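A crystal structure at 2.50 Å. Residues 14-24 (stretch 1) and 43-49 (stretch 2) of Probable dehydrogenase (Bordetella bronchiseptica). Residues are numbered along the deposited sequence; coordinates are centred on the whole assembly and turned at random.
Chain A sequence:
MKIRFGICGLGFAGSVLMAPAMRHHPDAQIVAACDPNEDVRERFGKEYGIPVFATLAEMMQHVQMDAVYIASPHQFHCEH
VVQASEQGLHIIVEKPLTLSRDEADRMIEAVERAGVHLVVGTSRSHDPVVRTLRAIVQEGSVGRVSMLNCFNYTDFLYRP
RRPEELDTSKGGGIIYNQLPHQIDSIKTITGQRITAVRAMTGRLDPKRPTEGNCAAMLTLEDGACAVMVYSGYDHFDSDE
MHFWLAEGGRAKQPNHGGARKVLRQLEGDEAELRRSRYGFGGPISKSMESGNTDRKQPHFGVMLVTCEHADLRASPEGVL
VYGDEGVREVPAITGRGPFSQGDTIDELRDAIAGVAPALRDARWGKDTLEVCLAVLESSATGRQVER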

# COMPACT_ATOMS: atom_id res chain seq x y z
N GLY A 14 -28.42 10.32 -8.19
CA GLY A 14 -29.86 10.18 -8.05
C GLY A 14 -30.54 9.28 -9.07
O GLY A 14 -31.14 8.25 -8.69
N SER A 15 -30.50 9.68 -10.35
CA SER A 15 -31.34 9.06 -11.36
C SER A 15 -30.79 7.72 -11.79
O SER A 15 -31.57 6.79 -12.00
CB SER A 15 -31.46 9.89 -12.64
OG SER A 15 -30.79 11.15 -12.61
N VAL A 16 -29.47 7.61 -11.98
CA VAL A 16 -28.95 6.37 -12.60
C VAL A 16 -28.45 5.34 -11.59
O VAL A 16 -28.69 4.16 -11.80
CB VAL A 16 -28.01 6.58 -13.86
CG1 VAL A 16 -27.49 7.98 -13.99
CG2 VAL A 16 -26.87 5.53 -13.91
N LEU A 17 -27.81 5.75 -10.49
CA LEU A 17 -27.38 4.77 -9.46
C LEU A 17 -28.48 4.39 -8.49
O LEU A 17 -28.83 3.21 -8.35
CB LEU A 17 -26.20 5.31 -8.68
CG LEU A 17 -24.81 4.77 -9.06
CD1 LEU A 17 -24.78 4.02 -10.40
CD2 LEU A 17 -23.73 5.88 -8.98
N MET A 18 -29.06 5.36 -7.82
CA MET A 18 -29.90 5.01 -6.69
C MET A 18 -31.27 4.62 -7.12
O MET A 18 -31.82 3.65 -6.61
CB MET A 18 -29.95 6.15 -5.69
CG MET A 18 -30.79 5.86 -4.48
SD MET A 18 -30.49 4.24 -3.85
CE MET A 18 -31.44 4.20 -2.39
N ALA A 19 -31.84 5.37 -8.05
CA ALA A 19 -33.26 5.14 -8.46
C ALA A 19 -33.61 3.70 -8.87
O ALA A 19 -34.53 3.13 -8.30
CB ALA A 19 -33.66 6.09 -9.54
N PRO A 20 -32.87 3.08 -9.80
CA PRO A 20 -33.22 1.70 -10.17
C PRO A 20 -33.11 0.76 -9.00
O PRO A 20 -34.02 -0.05 -8.75
CB PRO A 20 -32.20 1.34 -11.26
CG PRO A 20 -31.58 2.67 -11.68
CD PRO A 20 -31.61 3.50 -10.43
N ALA A 21 -32.05 0.92 -8.22
CA ALA A 21 -31.85 0.14 -6.99
C ALA A 21 -33.00 0.27 -6.02
O ALA A 21 -33.37 -0.69 -5.36
CB ALA A 21 -30.52 0.52 -6.30
N MET A 22 -33.59 1.47 -5.93
CA MET A 22 -34.79 1.67 -5.11
C MET A 22 -36.00 0.92 -5.66
O MET A 22 -36.75 0.33 -4.87
CB MET A 22 -35.18 3.16 -4.98
CG MET A 22 -34.57 3.93 -3.83
SD MET A 22 -35.24 5.59 -3.56
CE MET A 22 -34.31 5.84 -2.08
N ARG A 23 -36.21 0.96 -6.99
CA ARG A 23 -37.38 0.25 -7.58
C ARG A 23 -37.23 -1.18 -7.12
O ARG A 23 -38.02 -1.67 -6.32
CB ARG A 23 -37.42 0.32 -9.12
CG ARG A 23 -38.79 0.76 -9.68
CD ARG A 23 -39.18 0.12 -11.03
NE ARG A 23 -39.06 0.99 -12.22
CZ ARG A 23 -37.94 1.20 -12.91
NH1 ARG A 23 -36.79 0.66 -12.51
NH2 ARG A 23 -37.96 1.96 -14.01
N HIS A 24 -36.11 -1.77 -7.50
CA HIS A 24 -35.79 -3.12 -7.15
C HIS A 24 -35.76 -3.42 -5.68
O HIS A 24 -35.88 -4.56 -5.30
CB HIS A 24 -34.44 -3.49 -7.76
CG HIS A 24 -34.42 -3.40 -9.26
ND1 HIS A 24 -33.27 -3.50 -10.00
CD2 HIS A 24 -35.42 -3.18 -10.15
CE1 HIS A 24 -33.56 -3.39 -11.29
NE2 HIS A 24 -34.86 -3.19 -11.41
N ARG A 43 -38.86 13.79 -17.89
CA ARG A 43 -38.43 12.51 -18.44
C ARG A 43 -38.47 11.47 -17.31
O ARG A 43 -39.11 10.41 -17.42
CB ARG A 43 -37.05 12.67 -19.08
CG ARG A 43 -36.85 11.93 -20.42
CD ARG A 43 -36.24 12.81 -21.58
NE ARG A 43 -35.31 13.89 -21.17
CZ ARG A 43 -34.11 13.71 -20.58
NH1 ARG A 43 -33.66 12.48 -20.27
NH2 ARG A 43 -33.35 14.77 -20.27
N PHE A 44 -37.87 11.83 -16.18
CA PHE A 44 -37.88 10.95 -15.01
C PHE A 44 -39.28 10.66 -14.44
O PHE A 44 -39.62 9.52 -14.11
CB PHE A 44 -36.97 11.53 -13.94
CG PHE A 44 -36.73 10.61 -12.81
CD1 PHE A 44 -35.70 9.71 -12.87
CD2 PHE A 44 -37.53 10.64 -11.70
CE1 PHE A 44 -35.47 8.84 -11.83
CE2 PHE A 44 -37.31 9.78 -10.65
CZ PHE A 44 -36.27 8.87 -10.72
N GLY A 45 -40.12 11.68 -14.36
CA GLY A 45 -41.50 11.46 -13.98
C GLY A 45 -42.25 10.46 -14.88
O GLY A 45 -43.03 9.66 -14.36
N LYS A 46 -42.04 10.54 -16.21
CA LYS A 46 -42.68 9.60 -17.16
C LYS A 46 -42.19 8.18 -16.89
O LYS A 46 -42.98 7.28 -16.69
CB LYS A 46 -42.39 9.94 -18.66
CG LYS A 46 -43.50 10.74 -19.43
CD LYS A 46 -43.19 11.05 -20.92
CE LYS A 46 -44.50 11.23 -21.81
NZ LYS A 46 -44.26 11.46 -23.31
N GLU A 47 -40.88 7.97 -16.89
CA GLU A 47 -40.32 6.61 -16.76
C GLU A 47 -40.67 5.89 -15.44
O GLU A 47 -40.93 4.68 -15.46
CB GLU A 47 -38.81 6.66 -16.93
CG GLU A 47 -38.08 5.40 -16.51
CD GLU A 47 -37.97 4.34 -17.60
OE1 GLU A 47 -38.80 4.29 -18.55
OE2 GLU A 47 -37.00 3.55 -17.48
N TYR A 48 -40.65 6.61 -14.31
CA TYR A 48 -40.97 6.00 -13.00
C TYR A 48 -42.45 6.17 -12.58
O TYR A 48 -42.86 5.66 -11.56
CB TYR A 48 -40.04 6.53 -11.91
CG TYR A 48 -38.70 5.88 -11.93
CD1 TYR A 48 -38.34 4.94 -10.97
CD2 TYR A 48 -37.76 6.21 -12.91
CE1 TYR A 48 -37.08 4.32 -11.03
CE2 TYR A 48 -36.49 5.62 -12.94
CZ TYR A 48 -36.17 4.68 -12.01
OH TYR A 48 -34.93 4.09 -12.08
N GLY A 49 -43.23 6.88 -13.38
CA GLY A 49 -44.65 6.98 -13.12
C GLY A 49 -44.92 7.75 -11.85
O GLY A 49 -45.81 7.40 -11.09

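Two helical segments, drawn from residues 14–24 and 43–49, run in nearly the same direction, their axes inclined by 21°. At closest approach the axes are 12.3 Å apart, too far for backbones to pack directly, and the gap is filled chiefly by aromatic side chains reaching across from the second helix. The contact is modest, burying 282 Å² in all, and contains no hydrogen bond between the two stretches.

Tyr 48 contributes the largest share. Its CA-to-CB bond points sideways, but with chi1 in the m well (-79°) and chi2 at -106° the end of the ring comes nearer to the first helix and brings its hydroxyl against the backbone near Pro 20. There Tyr 48 OH lies 3.2 Å from Pro 20 N, a close approach without a hydrogen bond, since the proline nitrogen has no hydrogen to share. The same lack of an amide hydrogen leaves Pro 20 without a bond to the preceding turn, and the helix is kinked there. Ala 19 CB, directed toward the second helix, packs 3.8 Å from Tyr 48 CZ and lies 3.5 Å from Tyr 48 OH.

Farther along, one face of the Tyr 48 ring carries the guanidinium of Arg 23. The two groups lie almost flat on each other, with planes at 11° and centres 4.2 Å apart, and Arg 23 CZ approaches Tyr 48 CE1 to 3.7 Å. The cation is displaced from the ring axis, 29° off the normal, so the cation-pi interaction is off-centre. Arg 23 starts toward the second helix, but its chi1, chi2 and chi3 (-130°, -146° and -104°) all fall between wells. This combination nevertheless places the guanidinium over the ring while its edge faces Glu 47. Glu 47, t at chi1 and p at chi2, brings its carboxylate nearer than its sideways CA-to-CB bond would suggest, and a long salt bridge results between Arg 23 NH2 and Glu 47 OE2 at 3.9 Å. Both side chains are exposed, and stacking supplies the more intimate part of the arginine's contact.

At the other end, Phe 44 is buried and points toward the first helix. Its t rotamer (chi1 -170°), with chi2 at 88°, presents the ring edge to Ala 19, whose CB lies 4.0 Å from Phe 44 CZ. Phe 44 CE1 also reaches 4.2 Å from Ser 15 CA. Ser 15 has an almost eclipsed chi1 of -3°, and its OG is hydrogen-bonded elsewhere in the structure.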